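Local coordinates for DUF309 domain-containing protein (Thermus thermophilus, PDB 2CXD) that is of unknown function but belongs to the DUF309 family and folds as a small, compact, all-helical single chain, at residues 5-10 and 21-26; 36-41 and 74-79. One frame throughout, in Å; residues are numbered along the deposited sequence.

Overall arrangement
Both contacts are largely buried and apolar, and they meet inside this five-helix fold. Contact 1 pairs two helices close in sequence, 5-13 and 17-30; contact 2 sets a turn from the loop between helices 59-69 and 81-92 against helix 33-53, joining distant parts of the chain. The helix pair relies on short valines backed by a leucine and a tryptophan, with a glutamate at its margin. In contact 2 Leu38 makes most of the contact, meeting a backbone carbonyl as well as side chains, and Leu39 adds a lesser touch. The two join where Trp5 touches Leu39 and Leu79, where Leu24 packs on Leu39, and where Trp5 NE1 makes a weak hydrogen bond to Met77 O.

Contact 1 (5-10 and 21-26); sequences WEEVLG and HEVLEP
Val8 overlaps both Val23 and Leu24: its CG2 lies 3.9 Å from Val23 CG1 and also 3.9 Å from Leu24 CD2. This methyl therefore sits against two consecutive residues of the facing helix. The setting is an antiparallel helical hairpin, in which helices 5-13 and 17-30 follow each other in the chain and the short segments run at 145° to one another, their axes 10.4 Å apart at closest approach. Val8 and Val23 mark the nearest backbone approach, with their CA atoms 7.4 Å apart, and valine suits this place because its methyls branch directly from CB and can meet across the gap without a long reach. Beside them, Leu24 extends one bond further into the interior, where its two methyls meet the six-membered ring of Trp5. The CB of Trp5 starts out away from helix 17-30, but with CG anti to the carbonyl carbon (chi1 -67°) the large indole sweeps back far enough for CZ3 to come 3.8 Å from Leu24 CD2; CH2 of the ring touches the same methyl. The indole and the leucine side chain cross at about a right angle. Trp5 also has a polar task, as its NE1 makes a weak hydrogen bond to the carbonyl oxygen of Met77, while Leu24 continues onto Val42 and Ile43 of helix 33-53. On the solvent side, Glu7 is stretched out with CG anti to the backbone N (chi1 179°), and its OE1 passes 4.1 Å from Val23 CG2. That is van der Waals contact only, a carboxylate oxygen near a methyl; the glutamate is exposed, so its charge can stay hydrated. The pairing thus rests on dispersion and the burial of apolar surface, with no directional bond between the two segments.

Contact 2 (36-41 and 74-79); sequences RRLLQG and CPLMGL
Leu38, on helix 33-53, packs against a type I' beta turn formed by Leu76 to Leu79 in the loop ahead of helix 81-92. Its CB lies 4.0 Å from Leu76 CD1. CG, anti to the backbone N (chi1 171°), carries the fork onward to the turn. There CD1 of Leu38 meets Leu79 CD2 at 4.3 Å. CD2 lies among several partners: it is 4.0 Å from Leu76 CD2 and 3.8 Å from the selenium SE of Met77. The same CD2 comes 3.4 Å from the carbonyl oxygen of Leu76. That oxygen accepts a hydrogen bond from Leu79 N, and Leu76 N in turn donates to Leu79 O. These two bonds fix the turn and present three side chains to the helix. Met77 and Gly78 are the two central residues, both at positive phi as a type I' turn requires; this is easy for glycine, less common for a residue with a side chain. Met77 directs its long, pliable chain back over Leu38. Leucine suits position 38 because one forked tip can serve several partners at once. Met77, present as selenomethionine, also brings SE within 4.4 Å of Leu39 CG.

Contact 1 (5-10 and 21-26)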
# COMPACT_ATOMS: atom_id res chain seq x y z
N TRP A 5 2.00 -0.49 -12.07
CA TRP A 5 2.78 -0.02 -10.93
C TRP A 5 3.56 1.26 -11.20
O TRP A 5 3.79 2.04 -10.28
CB TRP A 5 3.71 -1.12 -10.44
CG TRP A 5 2.95 -2.26 -9.85
CD1 TRP A 5 2.94 -3.55 -10.28
CD2 TRP A 5 2.03 -2.20 -8.75
NE1 TRP A 5 2.07 -4.30 -9.53
CE2 TRP A 5 1.49 -3.50 -8.58
CE3 TRP A 5 1.61 -1.18 -7.89
CZ2 TRP A 5 0.55 -3.80 -7.59
CZ3 TRP A 5 0.67 -1.48 -6.91
CH2 TRP A 5 0.15 -2.78 -6.77
N GLU A 6 3.95 1.49 -12.44
CA GLU A 6 4.68 2.72 -12.75
C GLU A 6 3.76 3.91 -12.52
O GLU A 6 4.19 4.95 -12.03
CB GLU A 6 5.18 2.70 -14.20
CG GLU A 6 6.30 1.70 -14.45
CD GLU A 6 7.53 1.96 -13.58
OE1 GLU A 6 8.15 3.03 -13.72
OE2 GLU A 6 7.87 1.08 -12.75
N GLU A 7 2.48 3.74 -12.85
CA GLU A 7 1.51 4.81 -12.65
C GLU A 7 1.27 4.99 -11.15
O GLU A 7 1.27 6.11 -10.63
CB GLU A 7 0.18 4.46 -13.34
CG GLU A 7 -0.90 5.53 -13.15
CD GLU A 7 -2.30 5.03 -13.48
OE1 GLU A 7 -3.26 5.82 -13.34
OE2 GLU A 7 -2.45 3.85 -13.88
N VAL A 8 1.08 3.87 -10.45
CA VAL A 8 0.83 3.90 -9.01
C VAL A 8 2.03 4.47 -8.25
O VAL A 8 1.86 5.31 -7.37
CB VAL A 8 0.53 2.48 -8.48
CG1 VAL A 8 0.27 2.52 -6.97
CG2 VAL A 8 -0.69 1.91 -9.20
N LEU A 9 3.23 4.03 -8.60
CA LEU A 9 4.43 4.53 -7.94
C LEU A 9 4.58 6.03 -8.14
O LEU A 9 5.05 6.74 -7.25
CB LEU A 9 5.66 3.78 -8.44
CG LEU A 9 5.80 2.35 -7.89
CD1 LEU A 9 7.01 1.67 -8.51
CD2 LEU A 9 5.93 2.41 -6.38
N GLY A 10 4.17 6.51 -9.31
CA GLY A 10 4.25 7.94 -9.60
C GLY A 10 3.32 8.73 -8.69
O GLY A 10 3.63 9.86 -8.29
N HIS A 21 -5.25 4.89 -3.83
CA HIS A 21 -6.39 4.09 -3.39
C HIS A 21 -7.39 3.87 -4.53
O HIS A 21 -7.80 2.74 -4.79
CB HIS A 21 -7.08 4.79 -2.22
CG HIS A 21 -8.29 4.07 -1.71
ND1 HIS A 21 -9.55 4.25 -2.24
CD2 HIS A 21 -8.42 3.14 -0.73
CE1 HIS A 21 -10.40 3.46 -1.61
NE2 HIS A 21 -9.74 2.78 -0.69
N GLU A 22 -7.76 4.96 -5.20
CA GLU A 22 -8.72 4.90 -6.31
C GLU A 22 -8.30 3.93 -7.41
O GLU A 22 -9.12 3.19 -7.95
CB GLU A 22 -8.92 6.29 -6.91
CG GLU A 22 -9.70 7.25 -6.03
CD GLU A 22 -11.12 6.76 -5.73
OE1 GLU A 22 -11.26 5.77 -4.98
OE2 GLU A 22 -12.09 7.36 -6.25
N VAL A 23 -7.01 3.95 -7.75
CA VAL A 23 -6.49 3.07 -8.79
C VAL A 23 -6.48 1.61 -8.38
O VAL A 23 -6.89 0.73 -9.14
CB VAL A 23 -5.05 3.48 -9.18
CG1 VAL A 23 -4.44 2.44 -10.12
CG2 VAL A 23 -5.06 4.84 -9.84
N LEU A 24 -6.04 1.34 -7.16
CA LEU A 24 -5.94 -0.04 -6.70
C LEU A 24 -7.22 -0.74 -6.22
O LEU A 24 -7.33 -1.95 -6.35
CB LEU A 24 -4.87 -0.13 -5.59
CG LEU A 24 -3.45 0.29 -5.99
CD1 LEU A 24 -2.50 0.11 -4.81
CD2 LEU A 24 -2.99 -0.56 -7.18
N GLU A 25 -8.18 0.01 -5.68
CA GLU A 25 -9.39 -0.62 -5.15
C GLU A 25 -10.09 -1.61 -6.09
O GLU A 25 -10.50 -2.69 -5.66
CB GLU A 25 -10.39 0.44 -4.69
CG GLU A 25 -11.50 -0.13 -3.82
CD GLU A 25 -12.43 0.94 -3.29
OE1 GLU A 25 -13.13 1.58 -4.10
OE2 GLU A 25 -12.45 1.13 -2.06
N PRO A 26 -10.27 -1.25 -7.37
CA PRO A 26 -10.94 -2.15 -8.31
C PRO A 26 -10.17 -3.47 -8.45
O PRO A 26 -10.76 -4.55 -8.53
CB PRO A 26 -10.95 -1.35 -9.61
CG PRO A 26 -11.01 0.06 -9.13
CD PRO A 26 -10.04 0.07 -7.99

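Contact 2 (36-41 and 74-79)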
# COMPACT_ATOMS: atom_id res chain seq x y z
N ARG A 36 -4.39 -10.44 -3.62
CA ARG A 36 -5.37 -9.65 -2.89
C ARG A 36 -4.71 -9.07 -1.63
O ARG A 36 -4.93 -7.90 -1.28
CB ARG A 36 -6.57 -10.50 -2.48
CG ARG A 36 -7.72 -9.69 -1.89
CD ARG A 36 -8.87 -10.58 -1.44
NE ARG A 36 -10.01 -9.81 -0.96
CZ ARG A 36 -10.95 -9.29 -1.74
NH1 ARG A 36 -10.89 -9.47 -3.06
NH2 ARG A 36 -11.95 -8.60 -1.21
N ARG A 37 -3.90 -9.88 -0.96
CA ARG A 37 -3.20 -9.44 0.24
C ARG A 37 -2.23 -8.32 -0.10
O ARG A 37 -2.08 -7.36 0.65
CB ARG A 37 -2.43 -10.60 0.89
CG ARG A 37 -3.29 -11.66 1.54
CD ARG A 37 -2.42 -12.83 1.96
NE ARG A 37 -1.33 -12.41 2.84
CZ ARG A 37 -0.29 -13.17 3.17
NH1 ARG A 37 -0.19 -14.40 2.69
NH2 ARG A 37 0.64 -12.69 3.98
N LEU A 38 -1.56 -8.45 -1.25
CA LEU A 38 -0.61 -7.43 -1.69
C LEU A 38 -1.32 -6.11 -1.93
O LEU A 38 -0.91 -5.06 -1.42
CB LEU A 38 0.09 -7.85 -2.98
CG LEU A 38 0.93 -6.73 -3.61
CD1 LEU A 38 2.11 -6.40 -2.68
CD2 LEU A 38 1.41 -7.15 -4.99
N LEU A 39 -2.38 -6.16 -2.73
CA LEU A 39 -3.14 -4.97 -3.07
C LEU A 39 -3.73 -4.28 -1.83
O LEU A 39 -3.65 -3.06 -1.71
CB LEU A 39 -4.26 -5.33 -4.05
CG LEU A 39 -3.80 -5.64 -5.48
CD1 LEU A 39 -4.96 -6.29 -6.24
CD2 LEU A 39 -3.35 -4.36 -6.18
N GLN A 40 -4.32 -5.06 -0.93
CA GLN A 40 -4.89 -4.51 0.30
C GLN A 40 -3.80 -3.89 1.17
O GLN A 40 -4.00 -2.83 1.76
CB GLN A 40 -5.63 -5.60 1.07
CG GLN A 40 -6.25 -5.14 2.39
CD GLN A 40 -7.49 -4.28 2.21
OE1 GLN A 40 -7.44 -3.23 1.55
NE2 GLN A 40 -8.61 -4.71 2.79
N GLY A 41 -2.65 -4.56 1.26
CA GLY A 41 -1.54 -4.05 2.05
C GLY A 41 -1.08 -2.69 1.58
O GLY A 41 -0.86 -1.79 2.38
N CYS A 74 8.69 -11.18 -2.63
CA CYS A 74 8.96 -9.84 -3.11
C CYS A 74 10.11 -9.93 -4.10
O CYS A 74 11.18 -10.46 -3.78
CB CYS A 74 9.34 -8.92 -1.95
SG CYS A 74 9.52 -7.18 -2.40
N PRO A 75 9.92 -9.39 -5.32
CA PRO A 75 8.70 -8.73 -5.77
C PRO A 75 7.48 -9.63 -5.94
O PRO A 75 7.57 -10.85 -5.85
CB PRO A 75 9.12 -8.08 -7.09
CG PRO A 75 10.13 -9.05 -7.61
CD PRO A 75 10.95 -9.38 -6.38
N LEU A 76 6.33 -9.00 -6.17
CA LEU A 76 5.07 -9.70 -6.37
C LEU A 76 4.27 -8.81 -7.30
O LEU A 76 4.13 -7.61 -7.06
CB LEU A 76 4.33 -9.87 -5.03
CG LEU A 76 3.28 -10.98 -4.91
CD1 LEU A 76 2.62 -10.89 -3.55
CD2 LEU A 76 2.24 -10.88 -6.01
N MSE A 77 3.75 -9.38 -8.38
CA MSE A 77 2.99 -8.62 -9.37
C MSE A 77 3.88 -7.54 -9.97
O MSE A 77 3.40 -6.53 -10.48
CB MSE A 77 1.76 -7.95 -8.74
CG MSE A 77 0.65 -8.90 -8.32
SE MSE A 77 -0.98 -7.92 -7.89
CE MSE A 77 -1.70 -7.77 -9.67
N GLY A 78 5.19 -7.76 -9.91
CA GLY A 78 6.14 -6.80 -10.46
C GLY A 78 6.37 -5.60 -9.55
O GLY A 78 6.92 -4.59 -9.98
N LEU A 79 5.96 -5.71 -8.29
CA LEU A 79 6.13 -4.62 -7.35
C LEU A 79 7.04 -4.96 -6.17
O LEU A 79 6.91 -6.02 -5.57
CB LEU A 79 4.76 -4.18 -6.80
CG LEU A 79 4.76 -3.14 -5.67
CD1 LEU A 79 5.22 -1.80 -6.20
CD2 LEU A 79 3.37 -3.03 -5.07